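Local structure of glutamyl-tRNA(Gln) amidotransferase subunit B, mitochondrial (Saccharomyces cerevisiae, 4N0H) at residues 113-121 / 129-137; 180-188 / 232-240. The protein is the GatB-type subunit of a mitochondrial amidotransferase, carrying the catalytic-domain fold shared by the GatB/GatE family. All blocks are in the same frame, centred on the assembly; numbering follows the deposited sequence.

Contact 1 (113-121 / 129-137); sequences RGGKINLSK and SAKEIGILQ
Two flat groups on neighbouring strands, the Asn118 amide and the Glu132 carboxylate, lie side by side and point the same way, their planes turned 60° apart. They do not stack: Asn118 OD1 rests against Glu132 CB at 3.3 Å, and further out along the same glutamate Lys116 CD lies 3.4 Å from Glu132 OE2. With CG of Lys116 between its backbone N and carbonyl carbon (chi1 66°) and the chain extended beyond, the lysine crosses the glutamate and brings NZ to 3.5 Å from OE2, a salt bridge whose hydrogen bond is weak. On the face opposite Lys116, Asn118 and Glu132, Leu119 CD1 meets Ile133 CG1 at 3.9 Å, and Ile117 and Ile133 turn toward helix 181-197. Paired backbone bonds join Ile117 with Ile133 and Leu119 with Lys131; Ile133 N to Ile117 O is 2.8 Å and nearly straight at 174°. Just before Lys116, Gly114 and Gly115 take positive phi, yet Ile135 N still reaches Gly115 O at 2.9 Å. On its other edge strand 130-137 has a classic beta bulge, Leu136 and Gln137 both facing Val173. The chemistry is that of an amphipathic antiparallel hairpin: the backbone ladder supplies the firm link, and the long, exposed ion pair probably adds little.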
# COMPACT_ATOMS: atom_id res chain seq x y z
N ARG B 113 -20.58 4.09 16.96
CA ARG B 113 -20.89 5.44 17.39
C ARG B 113 -22.08 5.43 18.34
O ARG B 113 -22.88 4.48 18.35
CB ARG B 113 -21.17 6.35 16.19
CG ARG B 113 -19.93 6.73 15.40
CD ARG B 113 -20.29 7.51 14.14
NE ARG B 113 -20.66 6.63 13.03
CZ ARG B 113 -21.38 7.02 11.97
NH1 ARG B 113 -21.81 8.27 11.88
NH2 ARG B 113 -21.67 6.15 11.01
N GLY B 114 -22.20 6.47 19.15
CA GLY B 114 -23.28 6.57 20.11
C GLY B 114 -23.07 5.63 21.28
O GLY B 114 -21.97 5.13 21.50
N GLY B 115 -24.14 5.39 22.04
CA GLY B 115 -24.04 4.62 23.26
C GLY B 115 -23.94 5.53 24.46
O GLY B 115 -23.91 6.76 24.31
N LYS B 116 -23.88 4.95 25.65
CA LYS B 116 -23.84 5.73 26.87
C LYS B 116 -23.53 4.87 28.08
O LYS B 116 -23.58 3.64 28.01
CB LYS B 116 -25.19 6.41 27.09
CG LYS B 116 -26.31 5.42 27.37
CD LYS B 116 -27.67 6.09 27.40
CE LYS B 116 -28.76 5.09 27.76
NZ LYS B 116 -30.12 5.67 27.64
N ILE B 117 -23.22 5.52 29.20
CA ILE B 117 -23.09 4.84 30.48
C ILE B 117 -23.92 5.58 31.53
O ILE B 117 -23.79 6.79 31.70
CB ILE B 117 -21.62 4.71 30.93
CG1 ILE B 117 -20.90 3.67 30.08
CG2 ILE B 117 -21.54 4.32 32.40
CD1 ILE B 117 -19.52 3.30 30.59
N ASN B 118 -24.78 4.84 32.22
CA ASN B 118 -25.65 5.42 33.24
C ASN B 118 -25.01 5.46 34.62
O ASN B 118 -24.46 4.46 35.09
CB ASN B 118 -26.98 4.66 33.30
CG ASN B 118 -27.82 4.89 32.06
OD1 ASN B 118 -27.99 6.02 31.61
ND2 ASN B 118 -28.35 3.81 31.50
N LEU B 119 -25.08 6.62 35.26
CA LEU B 119 -24.59 6.79 36.62
C LEU B 119 -25.76 7.18 37.52
O LEU B 119 -26.62 7.96 37.13
CB LEU B 119 -23.50 7.86 36.68
CG LEU B 119 -22.30 7.68 35.74
CD1 LEU B 119 -21.38 8.89 35.82
CD2 LEU B 119 -21.55 6.41 36.06
N SER B 120 -25.78 6.63 38.73
CA SER B 120 -26.83 6.95 39.70
C SER B 120 -26.23 7.25 41.07
O SER B 120 -25.18 6.72 41.42
CB SER B 120 -27.82 5.79 39.80
OG SER B 120 -27.19 4.63 40.32
N LYS B 121 -26.91 8.10 41.83
CA LYS B 121 -26.50 8.40 43.20
C LYS B 121 -26.49 7.12 44.03
O LYS B 121 -25.58 6.88 44.82
CB LYS B 121 -27.44 9.42 43.84
CG LYS B 121 -27.33 9.50 45.36
CD LYS B 121 -27.32 10.94 45.87
CE LYS B 121 -28.57 11.70 45.45
NZ LYS B 121 -28.53 13.12 45.89
N SER B 129 -29.31 12.06 41.09
CA SER B 129 -29.99 10.78 41.23
C SER B 129 -29.71 9.88 40.03
O SER B 129 -29.57 8.67 40.16
CB SER B 129 -31.49 10.99 41.39
OG SER B 129 -32.04 11.63 40.25
N ALA B 130 -29.63 10.50 38.86
CA ALA B 130 -29.35 9.78 37.63
C ALA B 130 -28.65 10.69 36.62
O ALA B 130 -29.07 11.82 36.40
CB ALA B 130 -30.62 9.20 37.03
N LYS B 131 -27.57 10.19 36.03
CA LYS B 131 -26.77 10.96 35.09
C LYS B 131 -26.18 10.05 34.02
O LYS B 131 -25.43 9.13 34.33
CB LYS B 131 -25.65 11.69 35.83
CG LYS B 131 -24.59 12.32 34.94
CD LYS B 131 -25.13 13.53 34.20
CE LYS B 131 -23.99 14.31 33.56
NZ LYS B 131 -24.46 15.46 32.74
N GLU B 132 -26.53 10.30 32.76
CA GLU B 132 -25.99 9.50 31.67
C GLU B 132 -24.83 10.20 30.97
O GLU B 132 -24.88 11.41 30.72
CB GLU B 132 -27.08 9.09 30.68
CG GLU B 132 -27.41 10.12 29.61
CD GLU B 132 -28.19 9.53 28.45
OE1 GLU B 132 -27.76 9.73 27.29
OE2 GLU B 132 -29.23 8.88 28.69
N ILE B 133 -23.78 9.44 30.69
CA ILE B 133 -22.63 9.95 29.96
C ILE B 133 -22.64 9.37 28.55
O ILE B 133 -22.41 8.17 28.37
CB ILE B 133 -21.31 9.55 30.64
CG1 ILE B 133 -21.31 9.97 32.11
CG2 ILE B 133 -20.13 10.15 29.90
CD1 ILE B 133 -21.30 11.47 32.32
N GLY B 134 -22.92 10.21 27.56
CA GLY B 134 -22.97 9.76 26.18
C GLY B 134 -21.61 9.41 25.60
O GLY B 134 -20.60 10.03 25.94
N ILE B 135 -21.59 8.41 24.72
CA ILE B 135 -20.37 8.03 24.03
C ILE B 135 -20.38 8.57 22.61
O ILE B 135 -21.36 8.41 21.88
CB ILE B 135 -20.21 6.49 23.97
CG1 ILE B 135 -20.36 5.88 25.37
CG2 ILE B 135 -18.88 6.10 23.35
CD1 ILE B 135 -19.34 6.37 26.37
N LEU B 136 -19.30 9.23 22.21
CA LEU B 136 -19.19 9.76 20.85
C LEU B 136 -18.93 8.60 19.90
O LEU B 136 -19.71 8.35 18.98
CB LEU B 136 -18.04 10.77 20.76
CG LEU B 136 -18.04 11.89 19.71
CD1 LEU B 136 -16.68 12.55 19.67
CD2 LEU B 136 -18.45 11.42 18.33
N GLN B 137 -17.82 7.90 20.12
CA GLN B 137 -17.42 6.82 19.24
C GLN B 137 -16.45 5.84 19.90
O GLN B 137 -15.94 6.07 20.99
CB GLN B 137 -16.79 7.38 17.97
CG GLN B 137 -15.51 8.16 18.22
CD GLN B 137 -15.05 8.91 16.99
OE1 GLN B 137 -13.88 8.87 16.63
NE2 GLN B 137 -15.98 9.62 16.35

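Contact 2 (180-188 / 232-240)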
# COMPACT_ATOMS: atom_id res chain seq x y z
N ASP B 180 -19.46 17.48 36.96
CA ASP B 180 -18.80 17.34 38.26
C ASP B 180 -17.59 16.43 38.15
O ASP B 180 -17.48 15.62 37.22
CB ASP B 180 -19.78 16.80 39.30
N ILE B 181 -16.68 16.55 39.11
CA ILE B 181 -15.47 15.75 39.14
C ILE B 181 -15.78 14.38 39.74
O ILE B 181 -15.07 13.40 39.50
CB ILE B 181 -14.34 16.46 39.92
CG1 ILE B 181 -14.19 17.91 39.45
CG2 ILE B 181 -13.02 15.72 39.75
CD1 ILE B 181 -14.96 18.93 40.29
N LYS B 182 -16.85 14.32 40.53
CA LYS B 182 -17.33 13.06 41.09
C LYS B 182 -17.85 12.17 39.97
O LYS B 182 -17.81 10.94 40.07
CB LYS B 182 -18.42 13.31 42.13
N GLN B 183 -18.36 12.79 38.91
CA GLN B 183 -18.85 12.06 37.75
C GLN B 183 -17.69 11.38 37.03
O GLN B 183 -17.79 10.21 36.65
CB GLN B 183 -19.59 13.00 36.80
CG GLN B 183 -20.86 13.58 37.38
CD GLN B 183 -21.46 14.66 36.50
OE1 GLN B 183 -20.88 15.04 35.48
NE2 GLN B 183 -22.64 15.15 36.88
N VAL B 184 -16.60 12.11 36.85
CA VAL B 184 -15.41 11.59 36.19
C VAL B 184 -14.88 10.36 36.91
O VAL B 184 -14.58 9.34 36.28
CB VAL B 184 -14.30 12.66 36.09
CG1 VAL B 184 -12.99 12.04 35.61
CG2 VAL B 184 -14.74 13.79 35.16
N ARG B 185 -14.77 10.45 38.23
CA ARG B 185 -14.29 9.34 39.05
C ARG B 185 -15.21 8.12 38.97
O ARG B 185 -14.74 6.99 38.84
CB ARG B 185 -14.11 9.77 40.51
CG ARG B 185 -13.94 8.61 41.48
CD ARG B 185 -13.53 9.08 42.88
NE ARG B 185 -12.09 9.29 42.99
CZ ARG B 185 -11.51 10.46 43.20
NH1 ARG B 185 -12.25 11.56 43.35
NH2 ARG B 185 -10.19 10.55 43.29
N ALA B 186 -16.52 8.35 39.03
CA ALA B 186 -17.49 7.27 38.99
C ALA B 186 -17.52 6.57 37.64
O ALA B 186 -17.73 5.36 37.56
CB ALA B 186 -18.88 7.78 39.35
N PHE B 187 -17.32 7.33 36.57
CA PHE B 187 -17.32 6.78 35.21
C PHE B 187 -16.12 5.87 34.97
O PHE B 187 -16.26 4.75 34.48
CB PHE B 187 -17.35 7.91 34.18
CG PHE B 187 -17.37 7.43 32.76
CD1 PHE B 187 -18.57 7.17 32.12
CD2 PHE B 187 -16.19 7.23 32.06
CE1 PHE B 187 -18.59 6.73 30.80
CE2 PHE B 187 -16.20 6.79 30.74
CZ PHE B 187 -17.41 6.54 30.12
N ILE B 188 -14.93 6.37 35.31
CA ILE B 188 -13.70 5.61 35.15
C ILE B 188 -13.79 4.30 35.93
O ILE B 188 -13.39 3.25 35.45
CB ILE B 188 -12.48 6.42 35.64
CG1 ILE B 188 -12.29 7.65 34.75
CG2 ILE B 188 -11.23 5.57 35.65
CD1 ILE B 188 -11.18 8.56 35.21
N THR B 232 -5.71 7.60 38.43
CA THR B 232 -6.98 8.28 38.67
C THR B 232 -6.82 9.52 39.56
O THR B 232 -7.51 10.52 39.36
CB THR B 232 -8.03 7.32 39.28
OG1 THR B 232 -8.67 7.95 40.40
CG2 THR B 232 -7.38 6.02 39.72
N SER B 233 -5.90 9.45 40.52
CA SER B 233 -5.63 10.57 41.40
C SER B 233 -5.10 11.78 40.64
O SER B 233 -5.45 12.92 40.95
CB SER B 233 -4.63 10.17 42.49
OG SER B 233 -4.08 11.31 43.13
N SER B 234 -4.28 11.53 39.63
CA SER B 234 -3.67 12.60 38.85
C SER B 234 -4.66 13.22 37.87
O SER B 234 -4.54 14.39 37.51
CB SER B 234 -2.46 12.07 38.08
OG SER B 234 -1.59 11.35 38.93
N ILE B 235 -5.63 12.43 37.43
CA ILE B 235 -6.66 12.92 36.52
C ILE B 235 -7.56 13.90 37.27
O ILE B 235 -7.83 15.00 36.80
CB ILE B 235 -7.51 11.77 35.97
CG1 ILE B 235 -6.64 10.55 35.68
CG2 ILE B 235 -8.24 12.20 34.72
CD1 ILE B 235 -7.39 9.39 35.06
N ILE B 236 -8.02 13.47 38.44
CA ILE B 236 -8.88 14.29 39.29
C ILE B 236 -8.21 15.62 39.67
O ILE B 236 -8.84 16.67 39.65
CB ILE B 236 -9.28 13.53 40.57
CG1 ILE B 236 -10.02 12.24 40.21
CG2 ILE B 236 -10.14 14.40 41.47
CD1 ILE B 236 -11.25 12.45 39.36
N ASN B 237 -6.92 15.55 40.01
CA ASN B 237 -6.18 16.75 40.42
C ASN B 237 -5.92 17.72 39.27
O ASN B 237 -6.04 18.93 39.43
CB ASN B 237 -4.86 16.36 41.09
CG ASN B 237 -5.07 15.62 42.40
OD1 ASN B 237 -6.18 15.61 42.95
ND2 ASN B 237 -4.01 15.01 42.91
N ALA B 238 -5.56 17.18 38.10
CA ALA B 238 -5.33 18.01 36.93
C ALA B 238 -6.61 18.73 36.52
O ALA B 238 -6.57 19.90 36.14
CB ALA B 238 -4.81 17.16 35.78
N ILE B 239 -7.74 18.03 36.62
CA ILE B 239 -9.03 18.61 36.29
C ILE B 239 -9.38 19.75 37.25
O ILE B 239 -9.81 20.82 36.83
CB ILE B 239 -10.15 17.55 36.33
CG1 ILE B 239 -10.02 16.59 35.14
CG2 ILE B 239 -11.52 18.20 36.31
CD1 ILE B 239 -11.05 15.48 35.13
N LYS B 240 -9.19 19.51 38.54
CA LYS B 240 -9.48 20.51 39.56
C LYS B 240 -8.56 21.72 39.43
O LYS B 240 -9.01 22.86 39.59
CB LYS B 240 -9.37 19.90 40.96
CG LYS B 240 -10.48 18.92 41.28
CD LYS B 240 -10.10 17.98 42.42
CE LYS B 240 -9.86 18.72 43.71
NZ LYS B 240 -9.46 17.80 44.81
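Helices 181-188 and 232-240 run antiparallel at 158°, their axes 10.3 Å apart at closest approach, and no hydrogen bond joins them. Ile236 is the central side chain on its helix. Its CG2 meets Ile181 CG2 at 3.6 Å as the two side chains cross, and its CD1 lies 4.2 Å from Val184 CG1, where the pair slide past each other in opposite directions. Deeper in, the approach becomes tip to tip: Val184 CG1 faces Ile239 CD1 at 4.0 Å, and Ile188 CD1 faces Ile235 CD1 at 3.9 Å. Arg185 covers Ile236 from the outer side. With CG anti to the backbone N (chi1 166°), its chain sets out along the flank of the helix, then bends at chi3 (-84°) and crosses Ile236 at about a right angle. One face of the guanidinium thus comes over the isoleucine, with Arg185 NH2 3.5 Å from Ile236 CG1. This is van der Waals cover by a flat cation, which probably screens this edge of the aliphatic seam from solvent. Beneath the seam, Ile235 and Ile239 also touch strand 210-218, while Ile188 reaches Met210 of that strand and Leu18 of strand 14-23. Two antiparallel helices laid side by side on one face of a mainly antiparallel sheet, joined by an isoleucine-rich seam, are typical of a two-layer alpha+beta sandwich, here within the GatB/GatE catalytic domain.

Overall arrangement
Contact 1 and contact 2 have centres 16 Å apart and follow one another along the chain, but they meet directly through helix 181-188. The hairpin of contact 1 lies under the side of that helix turned from 232-240: Phe187 CE1 is 3.6 Å from Ile117 CD1 and 3.8 Å from Ile133 CG2. Towards the start of the helix, Lys131 CE packs 3.7 Å from Gln183 NE2, while Leu119 CD1 lies 3.9 Å from Gln183 O. Helix 181-188 is therefore shared, with Phe187 and Gln183 serving the hairpin and Ile181, Val184, Arg185 and Ile188 serving the second helix. Each contact is centred about 17 Å from the centre of the chain.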